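Local coordinates for 6-phosphogluconate dehydrogenase, NAD-binding (Mycolicibacterium smegmatis MC2 155, PDB 6SMT), which reduces imines with S selectivity and binds NADPH, pairing a Rossmann-type nucleotide-binding domain with a helical C-terminal domain in a dimer, at residues Gly93-Gly98 against Gly118-Asp123; Gly270-Thr275 against Ser286-Glu291; Ala28-Gly33 against Arg52-Ala57; Leu194-Ala199 against Ala253-Ala258. All blocks are in the same frame, centred on the assembly; numbering follows the deposited sequence. Where two conformers were deposited one is given.

Contact 1: residues Gly93-Gly98 against Gly118-Asp123; sequences GRTVIG and GGRYLD
With CG anti to its backbone N (chi1 -175°), Tyr121 leans its ring back over the neighbouring strand, CE1 coming within 3.5 Å of Gly98 N. Val96 CG1, also anti to its own N (171°), meets the Tyr121 ring at CD1, 4.0 Å away. Tyr121 OH ends 3.4 Å from Gly98 CA and donates a 2.6 Å bond to the anti lone pair of Asp123 OD1, which anchors the hydroxyl. On the other face Ile97 and Leu122 lie side by side and point the same way, their CD1 methyls touching.

Two parallel strands carry these groups. Val96 uses both its N and its O toward strand 120-126, N to Arg120 O in a nearly straight bond (2.9 Å, 169°) and O to Leu122 N, while Gly98 N reaches Leu122 O. Near the start, a water bridges Arg94 O and Arg120 NE, and Arg120 NH1 forms a salt bridge with Glu151 in helix 146-156. Helix 104-116, closed by a Schellman motif at Gly118, connects strand 95-98 to strand 120-126, giving the beta-alpha-beta crossover of a Rossmann-type domain.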
loop_
_atom_site.group_PDB
_atom_site.type_symbol
_atom_site.label_atom_id
_atom_site.label_comp_id
_atom_site.label_asym_id
_atom_site.label_seq_id
_atom_site.Cartn_x
_atom_site.Cartn_y
_atom_site.Cartn_z
ATOM N N GLY B 93 37.762 3.541 19.433
ATOM C CA GLY B 93 37.677 4.990 19.664
ATOM C C GLY B 93 36.887 5.740 18.583
ATOM O O GLY B 93 36.875 6.957 18.616
ATOM N N ARG B 94 36.236 5.006 17.686
ATOM C CA ARG B 94 35.448 5.651 16.628
ATOM C C ARG B 94 34.002 5.190 16.759
ATOM O O ARG B 94 33.681 4.358 17.557
ATOM C CB ARG B 94 36.017 5.221 15.284
ATOM C CG ARG B 94 37.461 5.696 15.057
ATOM C CD ARG B 94 38.098 5.225 13.772
ATOM N NE ARG B 94 39.554 5.406 13.860
ATOM C CZ ARG B 94 40.170 6.526 13.659
ATOM N NH1 ARG B 94 39.521 7.544 13.120
ATOM N NH2 ARG B 94 41.491 6.606 13.860
ATOM N N THR B 95 33.143 5.756 15.930
ATOM C CA THR B 95 31.701 5.412 15.907
ATOM C C THR B 95 31.382 4.734 14.606
ATOM O O THR B 95 31.745 5.232 13.537
ATOM C CB THR B 95 30.837 6.677 16.016
ATOM O OG1 THR B 95 31.144 7.254 17.297
ATOM C CG2 THR B 95 29.347 6.336 15.994
ATOM N N VAL B 96 30.682 3.603 14.654
ATOM C CA VAL B 96 30.228 2.879 13.451
ATOM C C VAL B 96 28.705 2.963 13.488
ATOM O O VAL B 96 28.086 2.750 14.556
ATOM C CB VAL B 96 30.632 1.404 13.514
ATOM C CG1 VAL B 96 29.987 0.609 12.408
ATOM C CG2 VAL B 96 32.159 1.301 13.468
ATOM N N ILE B 97 28.084 3.309 12.361
ATOM C CA ILE B 97 26.616 3.273 12.244
ATOM C C ILE B 97 26.282 2.254 11.183
ATOM O O ILE B 97 26.633 2.407 9.996
ATOM C CB ILE B 97 26.018 4.647 11.929
ATOM C CG1 ILE B 97 26.443 5.636 13.011
ATOM C CG2 ILE B 97 24.523 4.545 11.781
ATOM C CD1 ILE B 97 25.841 7.034 12.832
ATOM N N GLY B 98 25.505 1.246 11.551
ATOM C CA GLY B 98 25.001 0.266 10.609
ATOM C C GLY B 98 23.811 0.874 9.913
ATOM O O GLY B 98 22.913 1.367 10.591
ATOM N N GLY B 118 36.339 -1.829 20.904
ATOM C CA GLY B 118 36.448 -0.515 21.523
ATOM C C GLY B 118 35.874 0.584 20.667
ATOM O O GLY B 118 36.079 1.743 20.960
ATOM N N GLY B 119 34.959 0.201 19.763
ATOM C CA GLY B 119 34.149 1.213 19.045
ATOM C C GLY B 119 32.826 1.462 19.751
ATOM O O GLY B 119 32.452 0.754 20.732
ATOM N N ARG B 120 32.087 2.428 19.228
ATOM C CA ARG B 120 30.724 2.877 19.644
ATOM C C ARG B 120 29.822 2.506 18.453
ATOM O O ARG B 120 30.363 2.468 17.314
ATOM C CB ARG B 120 30.875 4.368 19.981
ATOM C CG ARG B 120 31.598 4.599 21.320
ATOM C CD ARG B 120 31.565 6.027 21.813
ATOM N NE ARG B 120 32.182 6.897 20.853
ATOM C CZ ARG B 120 32.045 8.212 20.825
ATOM N NH1 ARG B 120 31.260 8.796 21.699
ATOM N NH2 ARG B 120 32.683 8.925 19.919
ATOM N N TYR B 121 28.562 2.170 18.711
ATOM C CA TYR B 121 27.672 1.772 17.595
ATOM C C TYR B 121 26.344 2.448 17.721
ATOM O O TYR B 121 25.742 2.452 18.801
ATOM C CB TYR B 121 27.471 0.250 17.601
ATOM C CG TYR B 121 26.672 -0.269 16.434
ATOM C CD1 TYR B 121 27.212 -0.348 15.178
ATOM C CD2 TYR B 121 25.395 -0.697 16.601
ATOM C CE1 TYR B 121 26.498 -0.852 14.128
ATOM C CE2 TYR B 121 24.664 -1.243 15.565
ATOM C CZ TYR B 121 25.186 -1.256 14.289
ATOM O OH TYR B 121 24.490 -1.777 13.219
ATOM N N LEU B 122 25.831 2.935 16.599
ATOM C CA LEU B 122 24.392 3.230 16.449
ATOM C C LEU B 122 23.878 2.304 15.370
ATOM O O LEU B 122 24.584 2.077 14.372
ATOM C CB LEU B 122 24.058 4.666 16.067
ATOM C CG LEU B 122 24.480 5.685 17.069
ATOM C CD1 LEU B 122 24.312 7.089 16.460
ATOM C CD2 LEU B 122 23.658 5.567 18.330
ATOM N N ASP B 123 22.643 1.843 15.440
ATOM C CA ASP B 123 21.989 1.162 14.317
ATOM C C ASP B 123 21.035 2.137 13.665
ATOM O O ASP B 123 20.379 2.937 14.362
ATOM C CB ASP B 123 21.192 -0.066 14.784
ATOM C CG ASP B 123 20.919 -0.971 13.568
ATOM O OD1 ASP B 123 21.925 -1.388 12.910
ATOM O OD2 ASP B 123 19.697 -1.158 13.181
HETATM O O HOH W 1 34.310 5.527 20.201
#

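Contact 2: residues Gly270-Thr275 against Ser286-Glu291; sequences GYVDAT and SRIASE
Helix 263-280 presents residues 270-275 to a 3-10 segment at 286-291, and no direct hydrogen bond joins the two backbones, which come closest at Tyr271 and Glu291 with their CA atoms 5.3 Å apart. This is the C-terminal, all-helical part of the reductive aminase-like fold, where the chain turns back along the helix it has just left.

Ile288 fills the middle. Ile288 CG2, anti to the backbone N, rests 3.7 Å from Tyr271 CB, while Ile288 CD1 reaches Val272 CG2 at 3.8 Å, the two branched side chains lying alongside each other. Val241 and Val244 of helix 241-257 also pack on Ile288. Beside it, Thr275 CG2 crosses obliquely against Arg287 CG, and the bent Arg287 chain carries its NE to a salt bridge with Asp283. Glu291 folds back at chi2 (-66°), so that CG lies 3.4 Å from Thr275 OG1 and OE1 sits near Ala274 CB. The Tyr271 hydroxyl leaves the contact altogether and bonds Asp261 of the second subunit.

Thr275 OG1 is gripped twice: it donates to Tyr271 O at 2.8 Å, a carbonyl already holding Thr275 N, and accepts from a water whose other hydrogen goes to Arg287 O at 2.6 Å.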
loop_
_atom_site.group_PDB
_atom_site.type_symbol
_atom_site.label_atom_id
_atom_site.label_comp_id
_atom_site.label_asym_id
_atom_site.label_seq_id
_atom_site.Cartn_x
_atom_site.Cartn_y
_atom_site.Cartn_z
ATOM N N GLY B 270 -7.878 -15.594 3.348
ATOM C CA GLY B 270 -7.943 -16.496 4.511
ATOM C C GLY B 270 -8.159 -15.805 5.807
ATOM O O GLY B 270 -8.989 -16.241 6.638
ATOM N N TYR B 271 -7.578 -14.612 6.028
ATOM C CA TYR B 271 -7.786 -13.847 7.233
ATOM C C TYR B 271 -9.225 -13.313 7.283
ATOM O O TYR B 271 -9.837 -13.265 8.329
ATOM C CB TYR B 271 -6.807 -12.686 7.358
ATOM C CG TYR B 271 -5.359 -13.043 7.151
ATOM C CD1 TYR B 271 -4.744 -14.155 7.711
ATOM C CD2 TYR B 271 -4.559 -12.253 6.366
ATOM C CE1 TYR B 271 -3.405 -14.453 7.457
ATOM C CE2 TYR B 271 -3.219 -12.500 6.142
ATOM C CZ TYR B 271 -2.639 -13.636 6.684
ATOM O OH TYR B 271 -1.314 -13.908 6.432
ATOM N N VAL B 272 -9.676 -12.748 6.167
ATOM C CA VAL B 272 -11.057 -12.223 6.074
ATOM C C VAL B 272 -12.085 -13.313 6.388
ATOM O O VAL B 272 -12.950 -13.089 7.223
ATOM C CB VAL B 272 -11.255 -11.605 4.681
ATOM C CG1 VAL B 272 -12.720 -11.258 4.500
ATOM C CG2 VAL B 272 -10.389 -10.392 4.492
ATOM N N ASP B 273 -11.915 -14.464 5.785
ATOM C CA ASP B 273 -12.866 -15.551 6.000
ATOM C C ASP B 273 -12.797 -16.009 7.472
ATOM O O ASP B 273 -13.865 -16.389 8.003
ATOM C CB ASP B 273 -12.601 -16.679 5.041
ATOM C CG ASP B 273 -13.010 -16.427 3.611
ATOM O OD1 ASP B 273 -13.745 -15.406 3.393
ATOM O OD2 ASP B 273 -12.631 -17.281 2.745
ATOM N N ALA B 274 -11.622 -16.112 8.047
ATOM C CA ALA B 274 -11.546 -16.487 9.456
ATOM C C ALA B 274 -12.236 -15.474 10.343
ATOM O O ALA B 274 -12.856 -15.823 11.329
ATOM C CB ALA B 274 -10.127 -16.658 9.803
ATOM N N THR B 275 -12.193 -14.162 9.981
ATOM C CA THR B 275 -12.843 -13.149 10.769
ATOM C C THR B 275 -14.379 -13.300 10.684
ATOM O O THR B 275 -15.069 -13.113 11.683
ATOM C CB THR B 275 -12.402 -11.773 10.241
ATOM O OG1 THR B 275 -10.977 -11.651 10.344
ATOM C CG2 THR B 275 -12.977 -10.630 11.038
ATOM N N SER B 286 -10.677 -3.195 10.431
ATOM C CA SER B 286 -9.682 -3.173 11.508
ATOM C C SER B 286 -9.600 -4.491 12.283
ATOM O O SER B 286 -8.590 -4.850 12.826
ATOM C CB SER B 286 -9.974 -2.023 12.436
ATOM O OG SER B 286 -11.327 -2.111 12.898
ATOM N N ARG B 287 -10.644 -5.294 12.282
ATOM C CA ARG B 287 -10.650 -6.574 12.999
ATOM C C ARG B 287 -9.850 -7.623 12.263
ATOM O O ARG B 287 -9.457 -8.604 12.886
ATOM C CB ARG B 287 -12.100 -7.046 13.059
ATOM C CG ARG B 287 -12.346 -8.358 13.762
ATOM C CD ARG B 287 -12.141 -8.308 15.214
ATOM N NE ARG B 287 -13.297 -7.793 15.897
ATOM C CZ ARG B 287 -13.486 -7.781 17.229
ATOM N NH1 ARG B 287 -12.502 -8.140 18.052
ATOM N NH2 ARG B 287 -14.643 -7.325 17.696
ATOM N N ILE B 288 -9.655 -7.527 10.953
ATOM C CA ILE B 288 -9.152 -8.677 10.126
ATOM C C ILE B 288 -7.806 -9.153 10.660
ATOM O O ILE B 288 -7.542 -10.385 10.673
ATOM C CB ILE B 288 -9.119 -8.300 8.642
ATOM C CG1 ILE B 288 -10.536 -8.129 8.076
ATOM C CG2 ILE B 288 -8.357 -9.363 7.810
ATOM C CD1 ILE B 288 -10.549 -7.339 6.747
ATOM N N ALA B 289 -6.886 -8.242 10.908
ATOM C CA ALA B 289 -5.500 -8.611 11.212
ATOM C C ALA B 289 -5.431 -9.473 12.481
ATOM O O ALA B 289 -4.441 -10.246 12.611
ATOM C CB ALA B 289 -4.682 -7.370 11.330
ATOM N N SER B 290 -6.397 -9.400 13.394
ATOM C CA SER B 290 -6.360 -10.332 14.537
ATOM C C SER B 290 -6.164 -11.769 14.060
ATOM O O SER B 290 -5.438 -12.515 14.767
ATOM C CB SER B 290 -7.623 -10.230 15.332
ATOM O OG SER B 290 -7.694 -8.914 15.874
ATOM N N GLU B 291 -6.844 -12.203 13.004
ATOM C CA GLU B 291 -6.832 -13.569 12.482
ATOM C C GLU B 291 -5.498 -13.933 11.850
ATOM O O GLU B 291 -5.327 -15.072 11.420
ATOM C CB GLU B 291 -8.001 -13.863 11.555
ATOM C CG GLU B 291 -9.301 -13.806 12.340
ATOM C CD GLU B 291 -9.444 -14.918 13.397
ATOM O OE1 GLU B 291 -8.854 -16.018 13.211
ATOM O OE2 GLU B 291 -10.248 -14.709 14.312
HETATM O O HOH W 2 -10.251 -11.032 13.121
#

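Contact 3: residues Ala28-Gly33 against Arg52-Ala57; sequences ALLDAG and RGALSA
Asp31 OD1 is the acceptor on which the polar half of this contact turns. Asp31 OD1 receives a bond from a water at 2.7 Å, and the same water accepts from Arg52 NE, also at 2.7 Å, lying in the guanidinium plane at its edge. Arg52 NH2 adds a direct but weak bond to Asp31 OD1 at 3.4 Å (150°), part of a salt bridge. The guanidinium and carboxylate planes are turned 57° apart, so the two groups do not meet flat as a two-pronged pair. Arg52 bends at chi3 (64°) to bring its guanidinium over to the acid. Both side chains are exposed, so solvent probably screens the charge pairing.

Beside the ion pair, Leu30 makes the apolar contact: CD1 touches Arg52 CB at 3.9 Å and Ala54 CB at 4.1 Å, while CD2 presses on the backbone, 3.6 Å from Gly53 C. Two Schellman motifs lie here. Gly33 N returns to Leu30 O at 3.0 Å and satisfies that helix-end carbonyl, and Gly53 likewise closes the helix before it with positive phi.

The contact thus joins the end of helix 20-31 to the turn between helix 47-51 and the outermost strand 55-56. Leu30 also packs on Val36 of strand 35-39, and Leu55 of the edge strand shares backbone hydrogen bonds with Val36 and Val38.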
loop_
_atom_site.group_PDB
_atom_site.type_symbol
_atom_site.label_atom_id
_atom_site.label_comp_id
_atom_site.label_asym_id
_atom_site.label_seq_id
_atom_site.Cartn_x
_atom_site.Cartn_y
_atom_site.Cartn_z
ATOM N N ALA B 28 25.683 12.904 -0.873
ATOM C CA ALA B 28 25.080 13.910 0.013
ATOM C C ALA B 28 26.143 14.421 0.989
ATOM O O ALA B 28 26.108 15.658 1.330
ATOM C CB ALA B 28 23.895 13.316 0.754
ATOM N N LEU B 29 26.991 13.563 1.550
ATOM C CA LEU B 29 28.003 13.970 2.524
ATOM C C LEU B 29 29.034 14.845 1.786
ATOM O O LEU B 29 29.449 15.881 2.383
ATOM C CB LEU B 29 28.660 12.748 3.136
ATOM C CG LEU B 29 27.717 11.903 3.996
ATOM C CD1 LEU B 29 28.328 10.534 4.187
ATOM C CD2 LEU B 29 27.373 12.627 5.303
ATOM N N LEU B 30 29.371 14.504 0.554
ATOM C CA LEU B 30 30.328 15.368 -0.189
ATOM C C LEU B 30 29.688 16.702 -0.498
ATOM O O LEU B 30 30.397 17.774 -0.401
ATOM C CB LEU B 30 30.750 14.680 -1.478
ATOM C CG LEU B 30 31.728 13.536 -1.349
ATOM C CD1 LEU B 30 31.752 12.761 -2.679
ATOM C CD2 LEU B 30 33.122 14.033 -1.022
ATOM N N ASP B 31 28.432 16.701 -0.879
ATOM C CA ASP B 31 27.777 17.967 -1.233
ATOM C C ASP B 31 27.697 18.859 -0.009
ATOM O O ASP B 31 27.743 20.116 -0.258
ATOM C CB ASP B 31 26.378 17.681 -1.735
ATOM C CG ASP B 31 26.254 17.067 -3.067
ATOM O OD1 ASP B 31 27.248 16.990 -3.836
ATOM O OD2 ASP B 31 25.073 16.653 -3.412
ATOM N N ALA B 32 27.698 18.352 1.221
ATOM C CA ALA B 32 27.614 19.082 2.520
ATOM C C ALA B 32 28.990 19.650 2.893
ATOM O O ALA B 32 29.104 20.277 3.984
ATOM C CB ALA B 32 27.074 18.224 3.633
ATOM N N GLY B 33 30.023 19.250 2.171
ATOM C CA GLY B 33 31.413 19.698 2.512
ATOM C C GLY B 33 32.191 18.834 3.451
ATOM O O GLY B 33 33.249 19.225 4.040
ATOM N N ARG B 52 34.138 13.416 -7.495
ATOM C CA ARG B 52 33.304 14.392 -6.763
ATOM C C ARG B 52 34.026 14.883 -5.503
ATOM O O ARG B 52 33.429 15.701 -4.829
ATOM C CB ARG B 52 31.934 13.777 -6.428
ATOM C CG ARG B 52 31.163 13.378 -7.677
ATOM C CD ARG B 52 29.755 12.825 -7.455
ATOM N NE ARG B 52 28.869 13.828 -6.871
ATOM C CZ ARG B 52 27.982 14.563 -7.549
ATOM N NH1 ARG B 52 27.891 14.431 -8.856
ATOM N NH2 ARG B 52 27.221 15.433 -6.901
ATOM N N GLY B 53 35.160 14.319 -5.157
ATOM C CA GLY B 53 35.939 14.751 -3.988
ATOM C C GLY B 53 36.170 13.760 -2.930
ATOM O O GLY B 53 36.826 14.077 -1.954
ATOM N N ALA B 54 35.654 12.534 -3.080
ATOM C CA ALA B 54 35.906 11.492 -2.059
ATOM C C ALA B 54 37.337 11.000 -2.119
ATOM O O ALA B 54 37.948 10.968 -3.253
ATOM C CB ALA B 54 34.979 10.312 -2.247
ATOM N N LEU B 55 37.850 10.659 -0.958
ATOM C CA LEU B 55 39.063 9.848 -0.811
ATOM C C LEU B 55 38.691 8.391 -0.870
ATOM O O LEU B 55 37.609 8.037 -0.396
ATOM C CB LEU B 55 39.704 10.132 0.554
ATOM C CG LEU B 55 40.002 11.597 0.818
ATOM C CD1 LEU B 55 40.413 11.861 2.277
ATOM C CD2 LEU B 55 41.143 11.995 -0.106
ATOM N N SER B 56 39.500 7.513 -1.430
ATOM C CA SER B 56 39.175 6.074 -1.299
ATOM C C SER B 56 40.262 5.392 -0.499
ATOM O O SER B 56 41.344 5.968 -0.296
ATOM C CB SER B 56 38.841 5.365 -2.561
ATOM O OG SER B 56 39.956 5.359 -3.378
ATOM N N ALA B 57 39.886 4.315 0.133
ATOM C CA ALA B 57 40.801 3.549 0.993
ATOM C C ALA B 57 40.775 2.133 0.461
ATOM O O ALA B 57 39.788 1.580 -0.002
ATOM C CB ALA B 57 40.376 3.571 2.463
HETATM O O HOH W 3 29.024 15.069 -4.499
#

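Contact 4: residues Leu194-Ala199 against Ala253-Ala258; sequences LMVARA and AASREA
Two helices of the C-terminal helical domain, the long 171-199 and the later 241-257, meet at their C-terminal ends through small residues, with no hydrogen bond between the segments. Val196 and Ala199, one turn apart on the first helix, face Ala254, Ser255 and Ala258 on the second.

Val196 branches off across the gap rather than straight at the other helix, and its two methyls divide the work. Val196 CG1, anti to the backbone N (chi1 175°), extends to Ala254 O at 4.1 Å and to Ala258 CB at 4.3 Å. Val196 CG2, anti to the carbonyl carbon, lies over the backbone of the second helix, 4.0 Å from Ser255 CA. The valine therefore covers the turn of helix running from Ala254 to Ala258, and Ala258 CB also lies 4.2 Å from Val196 CA. Ser255 turns its hydroxyl anti to the backbone N, and OG takes up hydrogen bonds with Val260 O and His192 NE2 instead of meeting the valine; the first ties it to the loop that follows its own helix, the second back to helix 171-199.

The second subunit lies close by: its Thr293 packs on Met195, its Ala178 on Ala197 and its Met177 on Ala254, so this corner of the helical domain also belongs to the dimer interface. Ala199 and Ala258 both direct CB at the opposite segment. Their CA atoms are 5.4 Å apart, and Ala199 CB comes end-on against the flank of the Ala258 methyl, 3.5 Å from Ala258 CB, tighter than usual van der Waals contact.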
loop_
_atom_site.group_PDB
_atom_site.type_symbol
_atom_site.label_atom_id
_atom_site.label_comp_id
_atom_site.label_asym_id
_atom_site.label_seq_id
_atom_site.Cartn_x
_atom_site.Cartn_y
_atom_site.Cartn_z
ATOM N N LEU B 194 -0.940 -3.806 -11.781
ATOM C CA LEU B 194 -0.554 -3.448 -13.157
ATOM C C LEU B 194 -0.756 -4.646 -14.079
ATOM O O LEU B 194 -1.195 -4.426 -15.224
ATOM C CB LEU B 194 0.898 -2.981 -13.234
ATOM C CG LEU B 194 1.237 -1.659 -12.611
ATOM C CD1 LEU B 194 2.660 -1.273 -12.935
ATOM C CD2 LEU B 194 0.283 -0.550 -13.014
ATOM N N MET B 195 -0.399 -5.865 -13.652
ATOM C CA MET B 195 -0.478 -7.023 -14.564
ATOM C C MET B 195 -1.945 -7.319 -14.844
ATOM O O MET B 195 -2.301 -7.674 -16.013
ATOM C CB MET B 195 0.206 -8.230 -13.925
ATOM C CG MET B 195 1.617 -8.048 -13.757
ATOM S SD MET B 195 2.499 -8.083 -15.302
ATOM C CE MET B 195 2.525 -9.882 -15.354
ATOM N N VAL B 196 -2.828 -7.246 -13.859
ATOM C CA VAL B 196 -4.260 -7.570 -14.075
ATOM C C VAL B 196 -4.859 -6.448 -14.917
ATOM O O VAL B 196 -5.645 -6.756 -15.852
ATOM C CB VAL B 196 -5.002 -7.741 -12.768
ATOM C CG1 VAL B 196 -6.486 -7.941 -13.050
ATOM C CG2 VAL B 196 -4.435 -8.924 -12.001
ATOM N N ALA B 197 -4.521 -5.207 -14.709
ATOM C CA ALA B 197 -5.018 -4.069 -15.520
ATOM C C ALA B 197 -4.561 -4.300 -16.960
ATOM O O ALA B 197 -5.438 -4.099 -17.892
ATOM C CB ALA B 197 -4.530 -2.775 -14.938
ATOM N N ARG B 198 -3.320 -4.677 -17.194
ATOM C CA ARG B 198 -2.814 -4.801 -18.584
ATOM C C ARG B 198 -3.586 -5.882 -19.309
ATOM O O ARG B 198 -3.953 -5.670 -20.526
ATOM C CB ARG B 198 -1.312 -5.068 -18.607
ATOM C CG ARG B 198 -0.744 -5.308 -19.978
ATOM C CD ARG B 198 0.764 -5.205 -19.825
ATOM N NE ARG B 198 1.254 -3.935 -20.277
ATOM C CZ ARG B 198 2.555 -3.659 -20.392
ATOM N NH1 ARG B 198 3.446 -4.537 -19.974
ATOM N NH2 ARG B 198 2.917 -2.592 -21.035
ATOM N N ALA B 199 -3.880 -6.962 -18.615
ATOM C CA ALA B 199 -4.633 -8.056 -19.230
ATOM C C ALA B 199 -6.032 -7.574 -19.615
ATOM O O ALA B 199 -6.681 -8.200 -20.524
ATOM C CB ALA B 199 -4.696 -9.245 -18.323
ATOM N N ALA B 253 -10.701 -13.939 -8.591
ATOM C CA ALA B 253 -11.278 -14.397 -9.892
ATOM C C ALA B 253 -10.696 -13.584 -11.039
ATOM O O ALA B 253 -10.257 -14.108 -12.094
ATOM C CB ALA B 253 -12.735 -14.319 -9.848
ATOM N N ALA B 254 -10.637 -12.252 -10.895
ATOM C CA ALA B 254 -10.053 -11.427 -11.965
ATOM C C ALA B 254 -8.605 -11.725 -12.196
ATOM O O ALA B 254 -8.097 -11.701 -13.372
ATOM C CB ALA B 254 -10.316 -9.969 -11.612
ATOM N N SER B 255 -7.810 -12.022 -11.139
ATOM C CA SER B 255 -6.393 -12.341 -11.282
ATOM C C SER B 255 -6.291 -13.626 -12.128
ATOM O O SER B 255 -5.467 -13.683 -13.040
ATOM C CB SER B 255 -5.761 -12.420 -9.921
ATOM O OG SER B 255 -4.398 -12.719 -9.978
ATOM N N ARG B 256 -7.081 -14.622 -11.731
ATOM C CA ARG B 256 -7.091 -15.991 -12.374
ATOM C C ARG B 256 -7.328 -15.796 -13.863
ATOM O O ARG B 256 -6.497 -16.286 -14.696
ATOM C CB ARG B 256 -8.187 -16.897 -11.789
ATOM C CG ARG B 256 -7.800 -17.504 -10.434
ATOM C CD ARG B 256 -8.328 -18.881 -9.968
ATOM N NE ARG B 256 -8.883 -18.838 -8.599
ATOM C CZ ARG B 256 -9.570 -19.840 -8.008
ATOM N NH1 ARG B 256 -9.750 -21.011 -8.631
ATOM N NH2 ARG B 256 -10.066 -19.674 -6.793
ATOM N N GLU B 257 -8.358 -15.041 -14.164
ATOM C CA GLU B 257 -8.817 -14.838 -15.548
ATOM C C GLU B 257 -7.732 -14.142 -16.355
ATOM O O GLU B 257 -7.600 -14.446 -17.569
ATOM C CB GLU B 257 -10.123 -14.096 -15.567
ATOM C CG GLU B 257 -10.446 -13.672 -16.978
ATOM C CD GLU B 257 -11.901 -13.362 -17.211
ATOM O OE1 GLU B 257 -12.739 -13.890 -16.409
ATOM O OE2 GLU B 257 -12.191 -12.695 -18.249
ATOM N N ALA B 258 -6.944 -13.263 -15.739
ATOM C CA ALA B 258 -5.846 -12.538 -16.393
ATOM C C ALA B 258 -4.564 -13.369 -16.517
ATOM O O ALA B 258 -3.576 -12.910 -17.079
ATOM C CB ALA B 258 -5.590 -11.235 -15.641
#

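Overall arrangement
Contacts 1 and 3 belong to the nucleotide-binding domain and reach the same sheet, their centres about 20 Å apart; contacts 2 and 4 lie in the helical C-terminal domain, about 24 Å apart between centres, and both touch the second subunit. Contact 1 is on the opposite side of the chain's centre from contacts 2 and 4, at about 43 and 49 Å between centres. The Gly98 residue of contact 1 comes about 9 Å from bound NADPH, and the side chain of Ile288 in contact 2 about 9 Å from bound (2S)-2-ethylhexan-1-ol. In contact 3 the side chain of Ala54 lies about 8 Å from that of NADPH-binding Leu18; contact 4 is remote from these sites.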